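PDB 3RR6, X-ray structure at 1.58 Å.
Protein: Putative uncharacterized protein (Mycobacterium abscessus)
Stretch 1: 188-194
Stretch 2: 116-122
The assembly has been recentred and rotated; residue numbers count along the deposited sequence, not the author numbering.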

# COMPACT_ATOMS: atom_id res chain seq x y z
N GLU A 188 -0.34 2.24 14.44
CA GLU A 188 -1.40 3.20 14.11
C GLU A 188 -1.45 3.47 12.62
O GLU A 188 -0.40 3.63 11.97
CB GLU A 188 -1.25 4.54 14.84
CG GLU A 188 -2.49 5.43 14.64
CD GLU A 188 -2.35 6.85 15.17
OE1 GLU A 188 -2.80 7.09 16.30
OE2 GLU A 188 -1.83 7.73 14.43
N ILE A 189 -2.66 3.53 12.08
CA ILE A 189 -2.90 3.93 10.70
C ILE A 189 -3.93 5.06 10.72
O ILE A 189 -4.94 4.96 11.43
CB ILE A 189 -3.37 2.73 9.82
CG1 ILE A 189 -3.69 3.20 8.40
CG2 ILE A 189 -4.57 2.00 10.44
CD1 ILE A 189 -3.81 2.05 7.42
N ARG A 190 -3.67 6.13 9.99
CA ARG A 190 -4.64 7.22 9.94
C ARG A 190 -4.70 7.88 8.57
O ARG A 190 -3.69 7.94 7.86
CB ARG A 190 -4.38 8.24 11.06
CG ARG A 190 -3.45 9.35 10.73
CD ARG A 190 -3.52 10.46 11.79
NE ARG A 190 -2.52 11.46 11.47
CZ ARG A 190 -1.23 11.38 11.79
NH1 ARG A 190 -0.75 10.35 12.47
NH2 ARG A 190 -0.42 12.36 11.43
N THR A 191 -5.88 8.35 8.19
CA THR A 191 -6.08 9.02 6.91
C THR A 191 -6.59 10.42 7.17
O THR A 191 -7.52 10.59 7.98
CB THR A 191 -7.10 8.28 6.05
OG1 THR A 191 -6.66 6.93 5.85
CG2 THR A 191 -7.29 8.97 4.69
N GLU A 192 -5.99 11.40 6.51
CA GLU A 192 -6.41 12.80 6.61
C GLU A 192 -6.79 13.35 5.24
O GLU A 192 -6.15 13.03 4.24
CB GLU A 192 -5.30 13.67 7.22
CG GLU A 192 -4.91 13.30 8.63
CD GLU A 192 -3.83 14.21 9.23
OE1 GLU A 192 -3.43 15.20 8.56
OE2 GLU A 192 -3.40 13.94 10.37
N VAL A 193 -7.83 14.16 5.20
CA VAL A 193 -8.19 14.91 4.00
C VAL A 193 -8.15 16.39 4.39
O VAL A 193 -8.88 16.82 5.29
CB VAL A 193 -9.58 14.52 3.48
CG1 VAL A 193 -10.00 15.42 2.30
CG2 VAL A 193 -9.61 13.05 3.08
N ASN A 194 -7.28 17.14 3.73
CA ASN A 194 -7.08 18.56 4.03
C ASN A 194 -6.82 18.80 5.53
O ASN A 194 -7.33 19.77 6.11
CB ASN A 194 -8.28 19.38 3.54
CG ASN A 194 -8.57 19.15 2.08
OD1 ASN A 194 -7.65 18.91 1.29
ND2 ASN A 194 -9.85 19.19 1.71
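Stretch 2 116-122: HHEGELA

How does stretch 2 lie on stretch 1? Both backbones are extended, Glu-188 to Val-193 as one strand and Gly-119 to Ala-122 as part of another, and they run in roughly opposing directions, with a crossing angle of 141°. The axes approach no closer than 7.1 Å, no hydrogen bond links the two stretches, and side chains from both, chiefly Ile-189, Thr-191 and Val-193 on one and His-117 on the other, pack in the space between. Alternation along the strand sends Ile-189, Thr-191 and Val-193 toward stretch 2.

What does Ile-189 meet? With chi1 and chi2 both t, the side chain of Ile-189 is extended, and Ile-189 CD1 reaches backbone rather than another side chain: it lies 3.6 Å from Gly-119 O, 3.6 Å from Glu-120 CA and 3.7 Å from Leu-121 N. Glu-120 itself points its CA-to-CB bond away, leaving its main chain open to this methyl.

Why does the backbone come nearest at Gly-119? Gly-119 CA is 5.9 Å from Thr-191 CA, and Thr-191 OG1 lies 3.7 Å from Gly-119 CA. A CB on Gly-119 would point toward stretch 1 and fall 2.4 Å from Thr-191 OG1, a clash; the bare glycine leaves room for the hydroxyl, which is hydrogen-bonded elsewhere in the structure.

How is the ring of His-117 held against the strand? Chi1 is p and chi2 is 76°, an arrangement that lays one face under Thr-191, whose chi1 is m. Thr-191 CG2 makes a CH-pi contact 4.0 Å from the centroid of the His-117 ring and is 3.7 Å from His-117 ND1. Val-193, with chi1 t, approaches obliquely, its CG2 3.6 Å from His-117 CD2.

What happens on the side of stretch 1 turned from this contact? Arg-190 and Glu-192 point away, and Arg-190 NE forms a salt bridge with Glu-192 OE2 at 2.9 Å.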

# COMPACT_ATOMS: atom_id res chain seq x y z
N HIS A 116 -13.83 7.43 -3.23
CA HIS A 116 -13.47 7.38 -1.81
C HIS A 116 -12.02 6.99 -1.57
O HIS A 116 -11.44 6.23 -2.36
CB HIS A 116 -14.36 6.39 -1.08
CG HIS A 116 -15.77 6.85 -0.90
ND1 HIS A 116 -16.64 6.26 -0.01
CD2 HIS A 116 -16.46 7.86 -1.49
CE1 HIS A 116 -17.80 6.88 -0.06
NE2 HIS A 116 -17.73 7.85 -0.95
N HIS A 117 -11.46 7.50 -0.47
CA HIS A 117 -10.16 7.07 0.03
C HIS A 117 -10.29 5.83 0.91
O HIS A 117 -11.28 5.68 1.64
CB HIS A 117 -9.49 8.18 0.87
CG HIS A 117 -10.32 8.68 2.02
ND1 HIS A 117 -10.48 7.97 3.20
CD2 HIS A 117 -11.04 9.82 2.17
CE1 HIS A 117 -11.26 8.65 4.02
NE2 HIS A 117 -11.62 9.78 3.42
N GLU A 118 -9.25 5.00 0.90
CA GLU A 118 -9.17 3.81 1.76
C GLU A 118 -7.71 3.59 2.15
O GLU A 118 -6.94 2.97 1.41
CB GLU A 118 -9.75 2.57 1.05
CG GLU A 118 -11.23 2.73 0.69
CD GLU A 118 -11.90 1.51 0.11
OE1 GLU A 118 -11.29 0.44 0.05
OE2 GLU A 118 -13.08 1.65 -0.31
N GLY A 119 -7.31 4.13 3.30
CA GLY A 119 -5.91 4.01 3.73
C GLY A 119 -5.62 2.61 4.20
O GLY A 119 -6.41 2.03 4.93
N GLU A 120 -4.48 2.05 3.78
CA GLU A 120 -4.14 0.65 4.08
C GLU A 120 -2.66 0.41 4.31
O GLU A 120 -1.81 1.06 3.71
CB GLU A 120 -4.61 -0.28 2.94
CG GLU A 120 -5.99 0.08 2.41
CD GLU A 120 -6.80 -1.05 1.85
OE1 GLU A 120 -6.31 -2.19 1.74
OE2 GLU A 120 -7.99 -0.80 1.56
N LEU A 121 -2.36 -0.54 5.19
CA LEU A 121 -1.02 -1.13 5.27
C LEU A 121 -0.81 -2.05 4.07
O LEU A 121 -1.67 -2.88 3.77
CB LEU A 121 -0.87 -1.94 6.56
CG LEU A 121 0.45 -2.70 6.72
CD1 LEU A 121 1.59 -1.72 6.99
CD2 LEU A 121 0.36 -3.74 7.84
N ALA A 122 0.33 -1.89 3.39
CA ALA A 122 0.67 -2.68 2.22
C ALA A 122 1.81 -3.64 2.50
O ALA A 122 2.88 -3.23 2.95
CB ALA A 122 1.06 -1.75 1.04